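Local coordinates for intimin adherence protein (Escherichia coli O157:H7, PDB 3NCX), which probably serves as the bacterial adhesin whose C-terminal extracellular region, with its lectin-like domain, binds the translocated receptor Tir in host-cell attachment, at residues S111-K114 against N115-S119. The protein carries 1 engineered substitution. Sequence-based numbering, arbitrary orientation.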
ATOM      1  N   SER A 111     -13.207 -15.975  -9.167  1.00 20.19           N
ATOM      2  CA  SER A 111     -13.089 -15.671 -10.590  1.00 24.86           C
ATOM      3  C   SER A 111     -12.630 -14.233 -10.814  1.00 27.01           C
ATOM      4  O   SER A 111     -11.804 -13.965 -11.687  1.00 34.24           O
ATOM      5  CB  SER A 111     -14.411 -15.927 -11.317  1.00 22.44           C
ATOM      6  OG  SER A 111     -15.421 -15.042 -10.867  1.00 31.41           O
ATOM      7  N   ILE A 112     -13.171 -13.311 -10.025  1.00 18.07           N
ATOM      8  CA  ILE A 112     -12.763 -11.913 -10.100  1.00 21.80           C
ATOM      9  C   ILE A 112     -11.254 -11.773  -9.928  1.00 22.60           C
ATOM     10  O   ILE A 112     -10.587 -11.098 -10.711  1.00 24.03           O
ATOM     11  CB  ILE A 112     -13.468 -11.061  -9.033  1.00 19.94           C
ATOM     12  CG1 ILE A 112     -14.958 -10.937  -9.351  1.00 17.80           C
ATOM     13  CG2 ILE A 112     -12.826  -9.686  -8.941  1.00 17.62           C
ATOM     14  CD1 ILE A 112     -15.735 -10.150  -8.326  1.00 21.12           C
ATOM     15  N   CYS A 113     -10.722 -12.423  -8.899  1.00 19.72           N
ATOM     16  CA  CYS A 113      -9.292 -12.369  -8.623  1.00 23.00           C
ATOM     17  C   CYS A 113      -8.536 -13.454  -9.379  1.00 20.37           C
ATOM     18  O   CYS A 113      -7.397 -13.776  -9.041  1.00 21.55           O
ATOM     19  CB  CYS A 113      -9.030 -12.495  -7.120  1.00 24.72           C
ATOM     20  SG  CYS A 113      -9.618 -11.092  -6.140  1.00 19.37           S
ATOM     21  N   LYS A 114      -9.172 -14.011 -10.404  1.00 19.49           N
ATOM     22  CA  LYS A 114      -8.557 -15.063 -11.203  1.00 23.38           C
ATOM     23  C   LYS A 114      -7.830 -16.070 -10.317  1.00 24.85           C
ATOM     24  O   LYS A 114      -6.680 -16.426 -10.575  1.00 19.58           O
ATOM     25  CB  LYS A 114      -7.596 -14.467 -12.234  1.00 25.31           C
ATOM     26  CG  LYS A 114      -8.286 -13.679 -13.339  1.00 30.73           C
ATOM     27  CD  LYS A 114      -7.311 -13.298 -14.443  1.00 42.85           C
ATOM     28  CE  LYS A 114      -8.025 -12.609 -15.597  1.00 46.20           C
ATOM     29  NZ  LYS A 114      -7.100 -12.302 -16.723  1.00 36.61           N
ATOM     30  N   ASN A 115      -8.514 -16.514  -9.267  1.00 28.37           N
ATOM     31  CA  ASN A 115      -7.971 -17.493  -8.333  1.00 26.48           C
ATOM     32  C   ASN A 115      -6.662 -17.049  -7.688  1.00 22.53           C
ATOM     33  O   ASN A 115      -5.722 -17.832  -7.564  1.00 18.89           O
ATOM     34  CB  ASN A 115      -7.799 -18.849  -9.021  1.00 29.47           C
ATOM     35  CG  ASN A 115      -9.122 -19.455  -9.449  1.00 34.84           C
ATOM     36  OD1 ASN A 115      -9.651 -20.343  -8.784  1.00 55.22           O
ATOM     37  ND2 ASN A 115      -9.667 -18.968 -10.558  1.00 31.06           N
ATOM     38  N   LEU A 116      -6.611 -15.785  -7.279  1.00 25.24           N
ATOM     39  CA  LEU A 116      -5.444 -15.248  -6.588  1.00 22.49           C
ATOM     40  C   LEU A 116      -5.821 -14.659  -5.231  1.00 24.05           C
ATOM     41  O   LEU A 116      -5.223 -13.681  -4.780  1.00 26.03           O
ATOM     42  CB  LEU A 116      -4.736 -14.196  -7.445  1.00 19.95           C
ATOM     43  CG  LEU A 116      -4.033 -14.718  -8.698  1.00 21.91           C
ATOM     44  CD1 LEU A 116      -3.233 -13.607  -9.363  1.00 16.22           C
ATOM     45  CD2 LEU A 116      -3.133 -15.895  -8.349  1.00 11.54           C
ATOM     46  N   LEU A 117      -6.818 -15.256  -4.589  1.00 18.75           N
ATOM     47  CA  LEU A 117      -7.205 -14.861  -3.243  1.00 20.79           C
ATOM     48  C   LEU A 117      -6.059 -15.147  -2.280  1.00 23.47           C
ATOM     49  O   LEU A 117      -5.273 -16.066  -2.508  1.00 23.35           O
ATOM     50  CB  LEU A 117      -8.457 -15.621  -2.804  1.00 15.33           C
ATOM     51  CG  LEU A 117      -9.707 -15.445  -3.667  1.00 16.10           C
ATOM     52  CD1 LEU A 117     -10.817 -16.366  -3.185  1.00 17.46           C
ATOM     53  CD2 LEU A 117     -10.167 -13.994  -3.671  1.00 13.08           C
ATOM     54  N   PRO A 118      -5.958 -14.360  -1.199  1.00 23.18           N
ATOM     55  CA  PRO A 118      -4.885 -14.570  -0.222  1.00 21.09           C
ATOM     56  C   PRO A 118      -4.854 -16.015   0.267  1.00 21.11           C
ATOM     57  O   PRO A 118      -5.893 -16.568   0.624  1.00 26.33           O
ATOM     58  CB  PRO A 118      -5.248 -13.609   0.921  1.00 19.56           C
ATOM     59  CG  PRO A 118      -6.669 -13.208   0.675  1.00 18.91           C
ATOM     60  CD  PRO A 118      -6.856 -13.264  -0.804  1.00 20.64           C
ATOM     61  N   SER A 119      -3.669 -16.616   0.268  1.00 20.80           N
ATOM     62  CA  SER A 119      -3.520 -18.024   0.620  1.00 24.57           C
ATOM     63  C   SER A 119      -3.817 -18.288   2.094  1.00 22.59           C
ATOM     64  O   SER A 119      -4.340 -19.343   2.447  1.00 21.57           O
ATOM     65  CB  SER A 119      -2.115 -18.517   0.269  1.00 28.63           C
ATOM     66  OG  SER A 119      -1.129 -17.819   1.010  1.00 40.94           O
TER
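In Cys-113 the sulfur stands beside the backbone N, with chi1 at -67°, and in Leu-117 the CG atom takes the matching place, at -59°. These torsions help bring Leu-117 CD2 to 3.8 Å from Cys-113 SG. The same methyl also lies 3.9 Å from Cys-113 CB, so one leucine branch touches both side-chain atoms of the cysteine. This is a small apolar contact between two buried residues, four apart in sequence. The backbone between them turns sharply. Helix 106-112 ends here in a Schellman motif, with Lys-114 as the C-prime residue. Its positive phi reverses the chain. Lys-114 N bonds to Ser-111 O at 2.9 Å, and Asn-115 N reaches back to Met-110 O. Asn-115 also has positive phi and carries the turn on. Leu-116 N then meets Cys-113 O at 2.8 Å, but the N-H...O angle of 122° makes this hydrogen bond weak. The side chains of Lys-114 and Asn-115 start out away from the turn, and both residues are exposed. Cys-113 is joined to Cys-187 by a disulfide, which ties the chain just past the helix end to strand 184-188 of the lectin-like domain. Leu-116 adds a backbone bond to Val-188 of that strand. Leu-117 also packs on Tyr-106 of helix 106-112, and Pro-118 leads the loop onward against Val-123 and Leu-124 of helix 121-131.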